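Local coordinates for protein serpin-12 (Manduca sexta, PDB 6CJ7) that is a serine protease inhibitor of the serpin family that controls the prophenoloxidase activation system in larval hemolymph, at residues G175-P180 against V223-E228. Numbering follows the deposited sequence.
Sequences GLWEIP and VVLPFE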
loop_
_atom_site.group_PDB
_atom_site.type_symbol
_atom_site.label_atom_id
_atom_site.label_comp_id
_atom_site.label_asym_id
_atom_site.label_seq_id
_atom_site.Cartn_x
_atom_site.Cartn_y
_atom_site.Cartn_z
ATOM N N GLY A 175 -12.227 6.162 -3.574
ATOM C CA GLY A 175 -12.989 6.926 -2.614
ATOM C C GLY A 175 -13.888 7.945 -3.292
ATOM O O GLY A 175 -13.870 8.136 -4.506
ATOM N N LEU A 176 -14.698 8.591 -2.461
ATOM C CA LEU A 176 -15.571 9.677 -2.881
ATOM C C LEU A 176 -15.085 10.946 -2.195
ATOM O O LEU A 176 -14.970 10.982 -0.967
ATOM C CB LEU A 176 -17.021 9.373 -2.496
ATOM C CG LEU A 176 -18.129 10.246 -3.075
ATOM C CD1 LEU A 176 -18.741 9.558 -4.272
ATOM C CD2 LEU A 176 -19.180 10.513 -2.013
ATOM N N TRP A 177 -14.786 11.980 -2.973
ATOM C CA TRP A 177 -14.344 13.223 -2.366
ATOM C C TRP A 177 -15.438 13.808 -1.479
ATOM O O TRP A 177 -16.638 13.652 -1.736
ATOM C CB TRP A 177 -13.961 14.251 -3.430
ATOM C CG TRP A 177 -12.883 13.812 -4.361
ATOM C CD1 TRP A 177 -13.009 13.616 -5.711
ATOM C CD2 TRP A 177 -11.505 13.546 -4.044
ATOM N NE1 TRP A 177 -11.809 13.229 -6.245
ATOM C CE2 TRP A 177 -10.866 13.189 -5.249
ATOM C CE3 TRP A 177 -10.754 13.565 -2.856
ATOM C CZ2 TRP A 177 -9.510 12.849 -5.311
ATOM C CZ3 TRP A 177 -9.407 13.231 -2.916
ATOM C CH2 TRP A 177 -8.795 12.884 -4.143
ATOM N N GLU A 178 -15.008 14.502 -0.426
ATOM C CA GLU A 178 -15.944 15.286 0.381
ATOM C C GLU A 178 -16.730 16.258 -0.488
ATOM O O GLU A 178 -17.946 16.421 -0.322
ATOM C CB GLU A 178 -15.159 16.024 1.463
ATOM C CG GLU A 178 -15.970 16.623 2.587
ATOM C CD GLU A 178 -15.079 17.273 3.628
ATOM O OE1 GLU A 178 -14.326 18.204 3.268
ATOM O OE2 GLU A 178 -15.108 16.837 4.799
ATOM N N ILE A 179 -16.053 16.906 -1.425
ATOM C CA ILE A 179 -16.688 17.809 -2.379
ATOM C C ILE A 179 -16.288 17.373 -3.786
ATOM O O ILE A 179 -15.101 17.112 -4.044
ATOM C CB ILE A 179 -16.309 19.268 -2.089
ATOM C CG1 ILE A 179 -16.918 19.707 -0.752
ATOM C CG2 ILE A 179 -16.792 20.183 -3.211
ATOM C CD1 ILE A 179 -16.473 21.086 -0.277
ATOM N N PRO A 180 -17.234 17.264 -4.714
ATOM C CA PRO A 180 -16.905 16.739 -6.041
ATOM C C PRO A 180 -16.104 17.727 -6.866
ATOM O O PRO A 180 -16.178 18.944 -6.678
ATOM C CB PRO A 180 -18.278 16.490 -6.677
ATOM C CG PRO A 180 -19.198 17.406 -5.959
ATOM C CD PRO A 180 -18.677 17.522 -4.562
ATOM N N VAL A 223 -0.973 19.606 -0.744
ATOM C CA VAL A 223 -2.410 19.805 -0.550
ATOM C C VAL A 223 -3.008 18.519 0.017
ATOM O O VAL A 223 -2.578 17.414 -0.333
ATOM C CB VAL A 223 -3.118 20.249 -1.856
ATOM C CG1 VAL A 223 -3.207 19.130 -2.875
ATOM C CG2 VAL A 223 -4.506 20.817 -1.544
ATOM N N VAL A 224 -3.969 18.668 0.930
ATOM C CA VAL A 224 -4.662 17.553 1.574
ATOM C C VAL A 224 -6.095 17.539 1.061
ATOM O O VAL A 224 -6.856 18.489 1.303
ATOM C CB VAL A 224 -4.646 17.685 3.104
ATOM C CG1 VAL A 224 -5.415 16.535 3.742
ATOM C CG2 VAL A 224 -3.212 17.759 3.633
ATOM N N LEU A 225 -6.467 16.472 0.356
ATOM C CA LEU A 225 -7.792 16.381 -0.253
ATOM C C LEU A 225 -8.643 15.371 0.511
ATOM O O LEU A 225 -8.348 14.167 0.462
ATOM C CB LEU A 225 -7.666 15.976 -1.720
ATOM C CG LEU A 225 -6.644 16.794 -2.513
ATOM C CD1 LEU A 225 -6.411 16.213 -3.904
ATOM C CD2 LEU A 225 -7.107 18.250 -2.582
ATOM N N PRO A 226 -9.685 15.784 1.231
ATOM C CA PRO A 226 -10.424 14.828 2.069
ATOM C C PRO A 226 -11.435 13.999 1.288
ATOM O O PRO A 226 -12.077 14.465 0.340
ATOM C CB PRO A 226 -11.139 15.726 3.092
ATOM C CG PRO A 226 -10.586 17.107 2.887
ATOM C CD PRO A 226 -10.112 17.172 1.473
ATOM N N PHE A 227 -11.570 12.742 1.706
ATOM C CA PHE A 227 -12.630 11.885 1.205
ATOM C C PHE A 227 -13.837 11.979 2.144
ATOM O O PHE A 227 -13.807 12.685 3.152
ATOM C CB PHE A 227 -12.115 10.453 1.041
ATOM C CG PHE A 227 -11.156 10.283 -0.111
ATOM C CD1 PHE A 227 -9.778 10.277 0.102
ATOM C CD2 PHE A 227 -11.629 10.110 -1.417
ATOM C CE1 PHE A 227 -8.891 10.095 -0.976
ATOM C CE2 PHE A 227 -10.748 9.942 -2.494
ATOM C CZ PHE A 227 -9.383 9.933 -2.267
ATOM N N GLU A 228 -14.908 11.262 1.796
ATOM C CA GLU A 228 -16.195 11.394 2.484
ATOM C C GLU A 228 -16.055 11.147 3.983
ATOM O O GLU A 228 -15.375 10.211 4.412
ATOM C CB GLU A 228 -17.210 10.407 1.883
ATOM C CG GLU A 228 -18.651 10.869 2.000
ATOM C CD GLU A 228 -19.688 9.837 1.562
ATOM O OE1 GLU A 228 -19.362 8.640 1.443
ATOM O OE2 GLU A 228 -20.852 10.234 1.341
#
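The serpin breach illustrates how a single beta bridge and one aromatic stack can join two segments of one chain that run nearly perpendicular. W177, in the loop after strand 165-174, bridges F227, just past the end of strand 220-226. Their rings make an offset stack, the centroids 4.2 Å apart and the planes tilted by 12°. The six-membered ring of W177 does the touching: its CZ3 lies 3.4 Å from F227 CZ, over one face of the phenyl and displaced toward the rim. W177 CB points away from 223-228; F227 also points away overall, although its CB still touches L176 O. CG stands beside the backbone N in both residues, and the ring ends come nearer the other segment. L225 comes in obliquely, its CB 3.5 Å from W177 CZ3. In backbone terms, E178 N donates to P226 O across 3.0 Å in an almost straight bond (179°), whereas E228 N reaches L176 O at 2.8 Å in a bent, weak one. L176 O also lies at the edge of the phenyl, 3.5 Å from F227 CD2. Farther out, L176 CD2 rests 3.7 Å from E228 CD, against a carboxylate that R90 engages in a salt bridge. The indole NE1 is likewise spoken for, bonded to D327 O, so the tryptophan ties this loop both to F227 and to the chain just after strand 317-326. A buried tryptophan beneath the top of sheet A is characteristic of the breach, where the reactive-centre loop begins to insert during inhibition.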